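Local coordinates for dihydropteroate synthase (Burkholderia cenocepacia, PDB 2Y5S), which probably catalyses the condensation of para-aminobenzoate with 6-hydroxymethyl-7,8-dihydropterin diphosphate to form 7,8-dihydropteroate, a precursor of folates, at residues Arg85-Val90 against Arg111-Ala116; Asp103-Ala108 against Phe127-Ala132; Leu120-Trp125 against Gly142-His147. All coordinates share one frame; numbering follows the deposited sequence.

Contact 1 (Arg85-Val90 against Arg111-Ala116); sequences RVIPLV and RAALAA
I87 reaches across to A112, A113 and A116 and carries most of this helix-helix contact. From CB, which points along the interface rather than straight into it, the side chain divides. I87 CG2, anti to the backbone N, takes the branch toward A116 and comes within 4.2 Å of A116 CB. CG1 takes the other branch and grazes A112 CB. The next bond is bent rather than extended (chi2 -51°), which swings I87 CD1 onto the A112-A113 peptide: it lies over the flat face of that group, 3.5 Å from A112 O and equally near A113 N. I87 CD1 is also 3.8 Å from A112 CB, with A113 CB a little farther off. One turn later V90 repeats the approach with a single methyl: V90 CG1, anti to the backbone N (chi1 174°), is 3.8 Å from A116 CB and 3.6 Å from A116 O. No hydrogen bond crosses; branched side chains of helix 79-93 pack their methyls on the small alanines A112, A113 and A116 and on the backbone peptides. The two short axes pass 9.5 Å apart and differ by only 11° in direction, as expected of neighbouring helices on the outside of a TIM barrel. Beneath the pair lies the barrel wall: V86, V90 and A113 all touch I102 of strand 100-103, V86 and V90 also meet I65 of strand 62-66, and L89 turns to helix 45-58.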
# COMPACT_ATOMS: atom_id res chain seq x y z
N ARG B 85 0.09 28.72 -20.10
CA ARG B 85 -0.22 27.99 -18.86
C ARG B 85 1.05 27.60 -18.11
O ARG B 85 1.14 27.76 -16.89
CB ARG B 85 -0.97 26.70 -19.17
CG ARG B 85 -2.36 26.84 -19.77
CD ARG B 85 -2.68 25.63 -20.68
NE ARG B 85 -4.06 25.19 -20.60
CZ ARG B 85 -5.11 25.85 -21.07
NH1 ARG B 85 -4.97 27.04 -21.66
NH2 ARG B 85 -6.33 25.33 -20.94
N VAL B 86 2.03 27.08 -18.85
CA VAL B 86 3.19 26.44 -18.24
C VAL B 86 4.25 27.42 -17.78
O VAL B 86 4.74 27.33 -16.66
CB VAL B 86 3.83 25.41 -19.21
CG1 VAL B 86 5.10 24.83 -18.61
CG2 VAL B 86 2.84 24.31 -19.54
N ILE B 87 4.62 28.37 -18.64
CA ILE B 87 5.75 29.25 -18.36
C ILE B 87 5.56 30.11 -17.10
O ILE B 87 6.45 30.14 -16.25
CB ILE B 87 6.12 30.12 -19.60
CG1 ILE B 87 6.59 29.24 -20.76
CG2 ILE B 87 7.20 31.14 -19.24
CD1 ILE B 87 7.66 28.24 -20.39
N PRO B 88 4.39 30.77 -16.95
CA PRO B 88 4.21 31.56 -15.72
C PRO B 88 4.17 30.74 -14.42
O PRO B 88 4.52 31.27 -13.37
CB PRO B 88 2.89 32.30 -15.96
CG PRO B 88 2.79 32.41 -17.45
CD PRO B 88 3.33 31.07 -17.93
N LEU B 89 3.75 29.47 -14.47
CA LEU B 89 3.86 28.60 -13.28
C LEU B 89 5.32 28.26 -12.97
O LEU B 89 5.71 28.24 -11.81
CB LEU B 89 3.04 27.31 -13.45
CG LEU B 89 1.52 27.42 -13.45
CD1 LEU B 89 0.88 26.03 -13.58
CD2 LEU B 89 1.00 28.16 -12.20
N VAL B 90 6.12 28.01 -14.01
CA VAL B 90 7.55 27.77 -13.83
C VAL B 90 8.19 28.97 -13.16
O VAL B 90 8.91 28.81 -12.17
CB VAL B 90 8.26 27.47 -15.18
CG1 VAL B 90 9.78 27.36 -14.98
CG2 VAL B 90 7.71 26.17 -15.78
N ARG B 111 11.92 23.98 -24.92
CA ARG B 111 12.86 25.09 -25.03
C ARG B 111 12.46 26.25 -24.11
O ARG B 111 13.28 26.73 -23.33
CB ARG B 111 13.00 25.57 -26.48
CG ARG B 111 13.52 24.49 -27.45
CD ARG B 111 13.93 25.05 -28.84
NE ARG B 111 15.32 25.49 -28.85
CZ ARG B 111 16.32 24.85 -29.46
NH1 ARG B 111 16.10 23.73 -30.14
NH2 ARG B 111 17.55 25.35 -29.40
N ALA B 112 11.20 26.68 -24.20
CA ALA B 112 10.72 27.81 -23.38
C ALA B 112 10.76 27.51 -21.89
O ALA B 112 11.10 28.39 -21.08
CB ALA B 112 9.30 28.22 -23.79
N ALA B 113 10.40 26.29 -21.52
CA ALA B 113 10.36 25.87 -20.12
C ALA B 113 11.77 25.74 -19.53
O ALA B 113 12.02 26.15 -18.39
CB ALA B 113 9.56 24.57 -19.96
N LEU B 114 12.69 25.20 -20.30
CA LEU B 114 14.09 25.16 -19.85
C LEU B 114 14.67 26.58 -19.71
O LEU B 114 15.38 26.87 -18.74
CB LEU B 114 14.94 24.31 -20.80
CG LEU B 114 14.69 22.79 -20.70
CD1 LEU B 114 15.51 22.05 -21.75
CD2 LEU B 114 15.00 22.27 -19.29
N ALA B 115 14.36 27.45 -20.67
CA ALA B 115 14.81 28.86 -20.60
C ALA B 115 14.22 29.56 -19.39
O ALA B 115 14.86 30.41 -18.80
CB ALA B 115 14.45 29.63 -21.91
N ALA B 116 13.00 29.20 -19.01
CA ALA B 116 12.36 29.74 -17.83
C ALA B 116 12.90 29.11 -16.54
O ALA B 116 12.57 29.56 -15.46
CB ALA B 116 10.85 29.53 -17.92

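Contact 2 (Asp103-Ala108 against Phe127-Ala132). With 78H (7,8-dihydropteroate), chain P; EDO (1,2-ethanediol), chain V.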
# COMPACT_ATOMS: atom_id res chain seq x y z
N ASP B 103 5.57 18.34 -18.00
CA ASP B 103 4.89 17.27 -18.72
C ASP B 103 4.54 17.76 -20.12
O ASP B 103 3.46 18.34 -20.36
CB ASP B 103 3.64 16.83 -17.95
CG ASP B 103 2.85 15.69 -18.64
OD1 ASP B 103 3.37 14.97 -19.52
OD2 ASP B 103 1.69 15.50 -18.24
N THR B 104 5.49 17.57 -21.03
CA THR B 104 5.31 17.98 -22.42
C THR B 104 6.14 17.15 -23.38
O THR B 104 7.23 16.70 -23.05
CB THR B 104 5.70 19.45 -22.65
OG1 THR B 104 5.27 19.84 -23.96
CG2 THR B 104 7.21 19.64 -22.49
N TYR B 105 5.59 16.99 -24.58
CA TYR B 105 6.28 16.37 -25.70
C TYR B 105 6.58 17.37 -26.83
O TYR B 105 7.16 16.99 -27.85
CB TYR B 105 5.44 15.22 -26.26
CG TYR B 105 4.05 15.61 -26.71
CD1 TYR B 105 3.82 16.09 -28.00
CD2 TYR B 105 2.97 15.50 -25.86
CE1 TYR B 105 2.56 16.45 -28.42
CE2 TYR B 105 1.69 15.87 -26.27
CZ TYR B 105 1.50 16.34 -27.55
OH TYR B 105 0.25 16.70 -27.98
N LYS B 106 6.20 18.64 -26.64
CA LYS B 106 6.41 19.66 -27.66
C LYS B 106 7.77 20.31 -27.47
O LYS B 106 8.01 20.95 -26.46
CB LYS B 106 5.31 20.72 -27.59
CG LYS B 106 3.93 20.18 -27.87
CD LYS B 106 2.97 21.30 -28.24
CE LYS B 106 1.55 20.79 -28.46
NZ LYS B 106 1.07 20.03 -27.29
N PRO B 107 8.68 20.14 -28.45
CA PRO B 107 9.98 20.80 -28.37
C PRO B 107 9.95 22.31 -28.04
O PRO B 107 10.77 22.76 -27.25
CB PRO B 107 10.59 20.54 -29.74
CG PRO B 107 10.00 19.22 -30.15
CD PRO B 107 8.59 19.28 -29.66
N ALA B 108 9.01 23.07 -28.59
CA ALA B 108 8.94 24.51 -28.29
C ALA B 108 8.62 24.76 -26.81
O ALA B 108 9.07 25.76 -26.23
CB ALA B 108 7.91 25.21 -29.18
N PHE B 127 11.18 11.69 -26.37
CA PHE B 127 12.03 12.60 -27.14
C PHE B 127 12.07 12.24 -28.60
O PHE B 127 13.05 12.53 -29.30
CB PHE B 127 13.42 12.74 -26.47
CG PHE B 127 13.31 13.18 -25.04
CD1 PHE B 127 13.09 14.51 -24.74
CD2 PHE B 127 13.32 12.26 -24.01
CE1 PHE B 127 12.93 14.91 -23.44
CE2 PHE B 127 13.15 12.66 -22.70
CZ PHE B 127 12.94 13.99 -22.41
N ARG B 128 10.96 11.67 -29.08
CA ARG B 128 10.86 11.28 -30.47
C ARG B 128 10.29 12.38 -31.37
O ARG B 128 10.43 12.30 -32.58
CB ARG B 128 10.02 10.00 -30.63
CG ARG B 128 10.77 8.74 -30.26
CD ARG B 128 9.92 7.51 -30.51
NE ARG B 128 8.85 7.36 -29.52
CZ ARG B 128 7.85 6.49 -29.64
NH1 ARG B 128 7.75 5.72 -30.72
NH2 ARG B 128 6.94 6.40 -28.67
N GLN B 129 9.61 13.38 -30.80
CA GLN B 129 9.03 14.43 -31.64
C GLN B 129 10.16 15.18 -32.31
O GLN B 129 11.20 15.41 -31.68
CB GLN B 129 8.13 15.39 -30.87
CG GLN B 129 6.82 14.78 -30.39
CD GLN B 129 5.92 14.32 -31.51
OE1 GLN B 129 5.96 14.87 -32.60
NE2 GLN B 129 5.09 13.32 -31.24
N PRO B 130 9.97 15.54 -33.59
CA PRO B 130 11.05 16.20 -34.32
C PRO B 130 11.57 17.43 -33.58
O PRO B 130 10.78 18.32 -33.28
CB PRO B 130 10.37 16.57 -35.66
CG PRO B 130 9.38 15.52 -35.86
CD PRO B 130 8.82 15.24 -34.47
N GLY B 131 12.86 17.43 -33.27
CA GLY B 131 13.50 18.56 -32.60
C GLY B 131 13.56 18.50 -31.07
O GLY B 131 14.12 19.40 -30.46
N ALA B 132 12.99 17.47 -30.46
CA ALA B 132 12.95 17.37 -28.99
C ALA B 132 14.36 17.16 -28.43
O ALA B 132 14.75 17.82 -27.45
CB ALA B 132 12.05 16.26 -28.55
O4 78H P . 2.65 7.68 -16.43
C4 78H P . 3.13 8.76 -16.78
C5 78H P . 2.32 9.82 -17.23
N3 78H P . 4.52 8.94 -16.74
C9 78H P . 2.97 11.02 -17.62
N5 78H P . 0.97 9.72 -17.24
C2 78H P . 5.11 10.17 -17.17
N8 78H P . 2.23 12.11 -18.07
N1 78H P . 4.31 11.17 -17.58
C6 78H P . 0.21 10.73 -17.71
N2 78H P . 6.44 10.33 -17.17
C7 78H P . 0.79 11.99 -18.35
C10 78H P . -1.29 10.64 -17.65
N11 78H P . -1.80 9.90 -18.81
C15 78H P . -2.67 8.91 -18.61
C16 78H P . -2.47 7.67 -19.19
C17 78H P . -3.76 9.15 -17.78
C18 78H P . -3.39 6.65 -18.96
C19 78H P . -4.68 8.14 -17.55
C20 78H P . -4.49 6.89 -18.14
C21 78H P . -5.49 5.76 -17.86
O22 78H P . -5.11 4.62 -18.17
O23 78H P . -6.54 6.00 -17.23
C1 EDO V . 7.91 1.91 -30.54
O1 EDO V . 7.65 0.51 -30.37
C2 EDO V . 6.98 2.66 -29.60
O2 EDO V . 6.07 3.45 -30.36
O HOH W 1 8.94 14.48 -27.99
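The carbonyl oxygen of Y105 meets Q129 twice. A water donates to Y105 O at 3.1 Å and accepts from Q129 N at the same length, while Q129 CG, set anti to its own carbonyl carbon (chi1 -70°), lies 3.4 Å from Y105 O. The two side chains then run side by side in the same direction, with ring and amide planes 54° apart; their polar ends part, Y105 OH bonding to E68 and Q129 NE2 to P152 O. A proline set against a turn makes the second half. P107 CG sits 3.3 Å from P130 O and 3.9 Å from A132 CB, on a type II beta turn closed by A132 N to Q129 O at 3.0 Å. G131, with a positive phi of 92°, occupies a backbone position suited to glycine. T104 OG1 accepts from K106 N at 3.1 Å in an ST turn that leads into P107. Both carboxylate oxygens of D103 receive weak bonds from N8 of 7,8-dihydropteroate. The contact thus joins two helix starts at the C-terminal end of neighbouring barrel strands: K106 takes the N-cap position of helix 107-115, after strand 100-103, and G131 that of helix 132-136, after strand 120-123.

Contact 3 (Leu120-Trp125 against Gly142-His147). With 78H (7,8-dihydropteroate), chain P.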
# COMPACT_ATOMS: atom_id res chain seq x y z
N LEU B 120 13.35 19.50 -15.06
CA LEU B 120 13.18 18.17 -15.64
C LEU B 120 12.13 18.22 -16.76
O LEU B 120 11.09 18.86 -16.61
CB LEU B 120 12.76 17.18 -14.54
CG LEU B 120 12.76 15.66 -14.82
CD1 LEU B 120 12.59 14.93 -13.50
CD2 LEU B 120 11.68 15.24 -15.81
N ILE B 121 12.44 17.57 -17.88
CA ILE B 121 11.47 17.40 -18.97
C ILE B 121 10.97 15.96 -18.97
O ILE B 121 11.75 15.00 -19.07
CB ILE B 121 12.04 17.79 -20.35
CG1 ILE B 121 12.60 19.22 -20.35
CG2 ILE B 121 10.97 17.62 -21.43
CD1 ILE B 121 11.54 20.34 -20.08
N ASN B 122 9.65 15.84 -18.84
CA ASN B 122 8.98 14.59 -18.72
C ASN B 122 8.17 14.37 -20.00
O ASN B 122 7.13 15.00 -20.18
CB ASN B 122 8.06 14.65 -17.50
CG ASN B 122 7.21 13.41 -17.36
OD1 ASN B 122 7.61 12.35 -17.80
ND2 ASN B 122 6.02 13.53 -16.76
N ASP B 123 8.64 13.46 -20.86
CA ASP B 123 8.13 13.35 -22.25
C ASP B 123 7.48 12.00 -22.58
O ASP B 123 8.16 10.99 -22.74
CB ASP B 123 9.25 13.65 -23.24
CG ASP B 123 8.77 13.68 -24.70
OD1 ASP B 123 7.55 13.64 -24.96
OD2 ASP B 123 9.64 13.72 -25.59
N ILE B 124 6.17 12.01 -22.71
CA ILE B 124 5.43 10.82 -23.08
C ILE B 124 5.88 10.24 -24.42
O ILE B 124 5.71 9.05 -24.65
CB ILE B 124 3.89 11.03 -23.07
CG1 ILE B 124 3.46 12.16 -24.01
CG2 ILE B 124 3.40 11.33 -21.63
CD1 ILE B 124 2.01 12.02 -24.52
N TRP B 125 6.45 11.06 -25.30
CA TRP B 125 6.94 10.56 -26.59
C TRP B 125 8.41 10.15 -26.59
O TRP B 125 8.94 9.79 -27.64
CB TRP B 125 6.66 11.58 -27.72
CG TRP B 125 5.28 11.46 -28.26
CD1 TRP B 125 4.26 12.33 -28.07
CD2 TRP B 125 4.75 10.40 -29.06
NE1 TRP B 125 3.13 11.88 -28.68
CE2 TRP B 125 3.40 10.70 -29.31
CE3 TRP B 125 5.29 9.21 -29.58
CZ2 TRP B 125 2.58 9.86 -30.08
CZ3 TRP B 125 4.47 8.39 -30.35
CH2 TRP B 125 3.13 8.72 -30.58
N GLY B 142 17.03 17.21 -15.80
CA GLY B 142 16.62 15.82 -15.82
C GLY B 142 15.71 15.58 -17.02
O GLY B 142 15.03 16.51 -17.51
N LEU B 143 15.70 14.35 -17.50
CA LEU B 143 14.89 13.97 -18.65
C LEU B 143 14.28 12.62 -18.40
O LEU B 143 15.00 11.65 -18.17
CB LEU B 143 15.75 13.90 -19.91
CG LEU B 143 16.57 15.12 -20.31
CD1 LEU B 143 17.56 14.76 -21.42
CD2 LEU B 143 15.63 16.23 -20.75
N CYS B 144 12.95 12.56 -18.45
CA CYS B 144 12.27 11.28 -18.33
C CYS B 144 11.74 10.85 -19.69
O CYS B 144 10.85 11.49 -20.26
CB CYS B 144 11.12 11.34 -17.35
SG CYS B 144 10.24 9.74 -17.20
N ALA B 145 12.32 9.78 -20.20
CA ALA B 145 11.90 9.16 -21.46
C ALA B 145 10.89 8.08 -21.11
O ALA B 145 11.24 7.09 -20.46
CB ALA B 145 13.11 8.55 -22.17
N MET B 146 9.64 8.27 -21.51
CA MET B 146 8.59 7.29 -21.27
C MET B 146 8.39 6.41 -22.49
O MET B 146 8.67 6.84 -23.62
CB MET B 146 7.28 8.00 -20.96
CG MET B 146 6.22 7.14 -20.27
SD MET B 146 4.61 7.93 -20.22
CE MET B 146 4.02 7.54 -21.89
N HIS B 147 7.89 5.20 -22.26
CA HIS B 147 7.44 4.32 -23.33
C HIS B 147 5.95 4.51 -23.62
O HIS B 147 5.10 4.39 -22.73
CB HIS B 147 7.69 2.85 -22.97
CG HIS B 147 7.16 1.89 -23.98
ND1 HIS B 147 5.84 1.45 -23.99
CD2 HIS B 147 7.76 1.28 -25.04
CE1 HIS B 147 5.66 0.64 -25.01
NE2 HIS B 147 6.80 0.51 -25.65
O4 78H P . 2.65 7.68 -16.43
C4 78H P . 3.13 8.76 -16.78
C5 78H P . 2.32 9.82 -17.23
N3 78H P . 4.52 8.94 -16.74
C9 78H P . 2.97 11.02 -17.62
N5 78H P . 0.97 9.72 -17.24
C2 78H P . 5.11 10.17 -17.17
N8 78H P . 2.23 12.11 -18.07
N1 78H P . 4.31 11.17 -17.58
C6 78H P . 0.21 10.73 -17.71
N2 78H P . 6.44 10.33 -17.17
C7 78H P . 0.79 11.99 -18.35
C10 78H P . -1.29 10.64 -17.65
N11 78H P . -1.80 9.90 -18.81
C15 78H P . -2.67 8.91 -18.61
C16 78H P . -2.47 7.67 -19.19
C17 78H P . -3.76 9.15 -17.78
C18 78H P . -3.39 6.65 -18.96
C19 78H P . -4.68 8.14 -17.55
C20 78H P . -4.49 6.89 -18.14
C21 78H P . -5.49 5.76 -17.86
O22 78H P . -5.11 4.62 -18.17
O23 78H P . -6.54 6.00 -17.23
O HOH W 2 7.44 7.30 -25.95
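N122 and C144 are paired on adjacent parallel strands of the TIM barrel, within the beta-alpha-beta unit formed by strand 120-123, helix 132-136 and strand 142-146, and together they face the pterin of 7,8-dihydropteroate. N122 CG stands anti to the backbone N (chi1 175°), which carries the amide to the N1 and N2 side of the pterin: N122 ND2 donates to ligand N1 at 3.0 Å, and OD1 accepts from N2 at a modelled length too short to be taken at face value. C144 CB backs the amide, 3.7 Å from N122 OD1. M146 SD lies over one face of the pterin, 3.6 Å from ligand N3, and I124 CG2 is on the same side, near ligand N8. The methionine bends at its last torsion (chi3 82°), and M146 CE ends 3.7 Å from I124 CB.

The second shell fixes these groups. D64 takes a further bond from N122 ND2. A ladder of backbone bonds sets the register: I121 N to G142 O and C144 N to I121 O are each 2.8 Å, D123 N to C144 O follows, and M146 N to D123 O is weak. On the other sheet face, I121 CB packs on L143 CD2, and I121 also touches M110 and L114 of helix 107-115. At the end of the strand, D123 OD2 accepts from F127 N, and separately D123 OD1 closes an Asx turn by accepting from W125 N at 2.8 Å, the donor standing 64° out of the carboxylate plane.

Overall arrangement
Following the chain from the N terminus, contact 1 closes the first loop, bringing helix 79-93 beside helix 107-115 with strand 100-103 between them in sequence. Contact 2 opens inside that loop, at the end of strand 100-103, and closes beyond it, so the two cross while sharing helix 107-115. Contact 3 opens after contact 1 has closed, in series with it, but before contact 2 closes, and therefore crosses contact 2. L114 CD2 against I121 CG1, 4.0 Å apart, joins the helical layer to the sheet; T104 N and N122 O, 3.2 Å apart, probably bond contact 2 to contact 3. Both of these touch 7,8-dihydropteroate, whereas contact 1 lies on the outer helical layer.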